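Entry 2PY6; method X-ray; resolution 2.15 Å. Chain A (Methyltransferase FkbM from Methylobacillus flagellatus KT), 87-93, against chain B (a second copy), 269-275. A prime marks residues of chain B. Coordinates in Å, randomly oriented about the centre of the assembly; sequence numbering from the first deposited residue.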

# COMPACT_ATOMS: atom_id res chain seq x y z
N TYR A 87 -11.19 15.61 -3.67
CA TYR A 87 -12.08 16.78 -3.72
C TYR A 87 -12.92 17.09 -2.50
O TYR A 87 -13.57 18.13 -2.49
N HIS A 88 -12.91 16.21 -1.49
CA HIS A 88 -13.60 16.44 -0.23
C HIS A 88 -12.65 16.81 0.91
O HIS A 88 -13.10 17.10 2.02
N SER A 89 -11.34 16.81 0.66
CA SER A 89 -10.37 17.09 1.72
C SER A 89 -10.36 18.51 2.26
O SER A 89 -9.92 18.72 3.37
N GLY A 90 -10.80 19.50 1.48
CA GLY A 90 -10.70 20.89 1.90
C GLY A 90 -9.34 21.50 1.56
O GLY A 90 -9.11 22.66 1.76
N GLU A 91 -8.43 20.69 1.02
CA GLU A 91 -7.11 21.13 0.60
C GLU A 91 -7.20 21.81 -0.75
O GLU A 91 -8.07 21.49 -1.58
N LEU A 92 -6.30 22.78 -0.93
CA LEU A 92 -6.18 23.56 -2.16
C LEU A 92 -4.97 23.03 -2.93
O LEU A 92 -4.06 22.45 -2.35
N TYR A 93 -4.99 23.20 -4.25
CA TYR A 93 -3.85 22.81 -5.07
C TYR A 93 -3.27 24.11 -5.64
O TYR A 93 -3.81 24.67 -6.59
N GLN B 269 -7.32 25.39 8.26
CA GLN B 269 -7.98 26.10 7.17
C GLN B 269 -8.56 25.09 6.15
O GLN B 269 -9.58 25.35 5.53
N ASN B 270 -7.89 23.95 6.00
CA ASN B 270 -8.37 22.87 5.14
C ASN B 270 -9.61 22.21 5.78
O ASN B 270 -10.60 21.93 5.10
N VAL B 271 -9.52 21.97 7.08
CA VAL B 271 -10.65 21.43 7.84
C VAL B 271 -11.86 22.36 7.74
O VAL B 271 -12.97 21.90 7.51
N LEU B 272 -11.66 23.68 7.88
CA LEU B 272 -12.80 24.61 7.78
C LEU B 272 -13.47 24.56 6.38
O LEU B 272 -14.70 24.75 6.27
N ARG B 273 -12.67 24.33 5.34
CA ARG B 273 -13.20 24.25 3.97
C ARG B 273 -14.04 23.01 3.74
O ARG B 273 -14.87 23.00 2.86
N ARG B 274 -13.83 21.94 4.50
CA ARG B 274 -14.67 20.78 4.28
C ARG B 274 -16.09 21.01 4.82
O ARG B 274 -17.01 20.30 4.44
N TYR B 275 -16.30 22.07 5.60
CA TYR B 275 -17.60 22.37 6.18
C TYR B 275 -18.22 23.64 5.70
O TYR B 275 -19.25 24.03 6.20

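This contact between two copies of the FkbM methyltransferase is a small, largely polar one, in which a glycine-centred turn lies against the C-terminal part of a helix and offers its backbone carbonyls to arginine side chains. It illustrates a general principle: where a loop must come very close to a helix, glycine permits the approach and long side chains from the helix supply the polar partners.

The closest CA atoms belong to Gly90 and Asn270′, 4.5 Å apart. With phi and psi of 85° and -4°, Gly90 has a backbone shape that by itself calls for glycine, and a CB would point into the helix, 2.0 Å from Asn270′ O. In its absence the backbones meet through paired CA-H...O contacts, Gly90 CA to Asn270′ O at 3.4 Å and Asn270′ CA to Gly90 O at 3.5 Å. The turn is braced from within by a hydrogen bond from Glu91 N to Ser89 OG (3.3 Å), the serine being a p rotamer whose CB points away from the helix.

Three helix residues direct their CA-to-CB bonds toward the loop. Arg273′, with chi1 m and both chi2 and chi3 t, extends along the turn and donates from NH1 to Gly90 O at 3.2 Å, with a nearly straight angle of 171°. That oxygen lies near the guanidinium plane, whereas Leu92, an m,t rotamer, covers one face, its CD1 3.5 Å from Arg273′ NH2. The leucine's CB points sideways, but the end of its side chain comes nearer, adding an apolar element to the contact.

Arg274′ adopts p, t and p for chi1 to chi3, which brings its guanidinium edge to Ser89 O. The hydrogen bond from Arg274′ NH2 to Ser89 O is 3.1 Å long; that from Arg274′ NE to Ser89 O, at 3.3 Å, is weak. One carbonyl thus accepts from two nitrogens of the same arginine.

Asn270′, with chi1 m, works largely through water. Its ND2 donates over 2.5 Å to the O of water 2, whose O in turn donates to Glu91 OE2 at 3.0 Å; the glutamate reaches this position although its CB points away. Water 3 accepts from Leu92 N at 3.0 Å, measured to the water O, and donates from that O to Asn270′ OD1 at 2.7 Å, spanning a gap too wide for direct bonding. Water 1 similarly links the backbone oxygens of His88 and Arg274′, the second bond being weak.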

# COMPACT_ATOMS: atom_id res chain seq x y z
CB TYR A 87 -12.94 16.78 -4.98
CG TYR A 87 -14.15 15.90 -5.00
CD1 TYR A 87 -14.04 14.56 -5.33
CD2 TYR A 87 -15.42 16.43 -4.82
CE1 TYR A 87 -15.14 13.76 -5.41
CE2 TYR A 87 -16.52 15.64 -4.91
CZ TYR A 87 -16.37 14.29 -5.21
OH TYR A 87 -17.46 13.48 -5.31
CB HIS A 88 -14.41 15.19 0.19
CG HIS A 88 -15.59 14.93 -0.69
ND1 HIS A 88 -15.70 13.80 -1.48
CD2 HIS A 88 -16.70 15.67 -0.91
CE1 HIS A 88 -16.84 13.86 -2.14
NE2 HIS A 88 -17.46 14.98 -1.81
CB SER A 89 -8.98 16.73 1.25
OG SER A 89 -8.57 17.55 0.15
CB GLU A 91 -6.11 19.94 0.52
CG GLU A 91 -5.81 19.32 1.88
CD GLU A 91 -4.97 18.05 1.81
OE1 GLU A 91 -4.48 17.68 0.73
OE2 GLU A 91 -4.82 17.41 2.86
CB LEU A 92 -6.04 25.05 -1.84
CG LEU A 92 -7.19 25.69 -1.05
CD1 LEU A 92 -6.90 27.15 -0.77
CD2 LEU A 92 -8.55 25.55 -1.74
CB TYR A 93 -4.30 21.85 -6.16
CG TYR A 93 -3.16 21.33 -7.02
CD1 TYR A 93 -2.25 20.41 -6.52
CD2 TYR A 93 -2.99 21.77 -8.33
CE1 TYR A 93 -1.20 19.93 -7.31
CE2 TYR A 93 -1.93 21.30 -9.12
CZ TYR A 93 -1.05 20.37 -8.61
OH TYR A 93 0.01 19.91 -9.39
CB GLN B 269 -7.06 27.13 6.51
CG GLN B 269 -6.73 28.29 7.41
CD GLN B 269 -7.95 29.11 7.78
OE1 GLN B 269 -8.64 29.62 6.91
NE2 GLN B 269 -8.20 29.26 9.08
CB ASN B 270 -7.33 21.77 4.95
CG ASN B 270 -6.06 22.24 4.28
OD1 ASN B 270 -6.03 23.21 3.51
ND2 ASN B 270 -5.00 21.50 4.53
CB VAL B 271 -10.27 21.20 9.33
CG1 VAL B 271 -11.52 20.86 10.20
CG2 VAL B 271 -9.22 20.11 9.43
CB LEU B 272 -12.42 26.06 8.12
CG LEU B 272 -11.84 26.49 9.49
CD1 LEU B 272 -11.79 28.03 9.52
CD2 LEU B 272 -12.61 25.97 10.68
CB ARG B 273 -12.09 24.25 2.91
CG ARG B 273 -11.48 25.57 2.63
CD ARG B 273 -10.32 25.48 1.62
NE ARG B 273 -9.39 26.57 1.90
CZ ARG B 273 -8.19 26.47 2.45
NH1 ARG B 273 -7.63 25.31 2.74
NH2 ARG B 273 -7.49 27.56 2.68
CB ARG B 274 -14.00 19.46 4.72
CG ARG B 274 -13.76 19.21 6.13
CD ARG B 274 -13.21 17.78 6.34
NE ARG B 274 -11.81 17.69 5.92
CZ ARG B 274 -10.75 17.51 6.73
NH1 ARG B 274 -10.89 17.32 8.04
NH2 ARG B 274 -9.53 17.48 6.20
CB TYR B 275 -17.46 22.44 7.69
CG TYR B 275 -16.90 21.17 8.27
CD1 TYR B 275 -17.58 19.97 8.14
CD2 TYR B 275 -15.73 21.18 9.01
CE1 TYR B 275 -17.07 18.79 8.69
CE2 TYR B 275 -15.22 20.02 9.57
CZ TYR B 275 -15.89 18.82 9.42
OH TYR B 275 -15.37 17.67 10.00
O HOH W 1 -15.99 18.44 1.86
O HOH W 2 -4.95 19.10 5.34
O HOH W 3 -4.53 23.68 1.31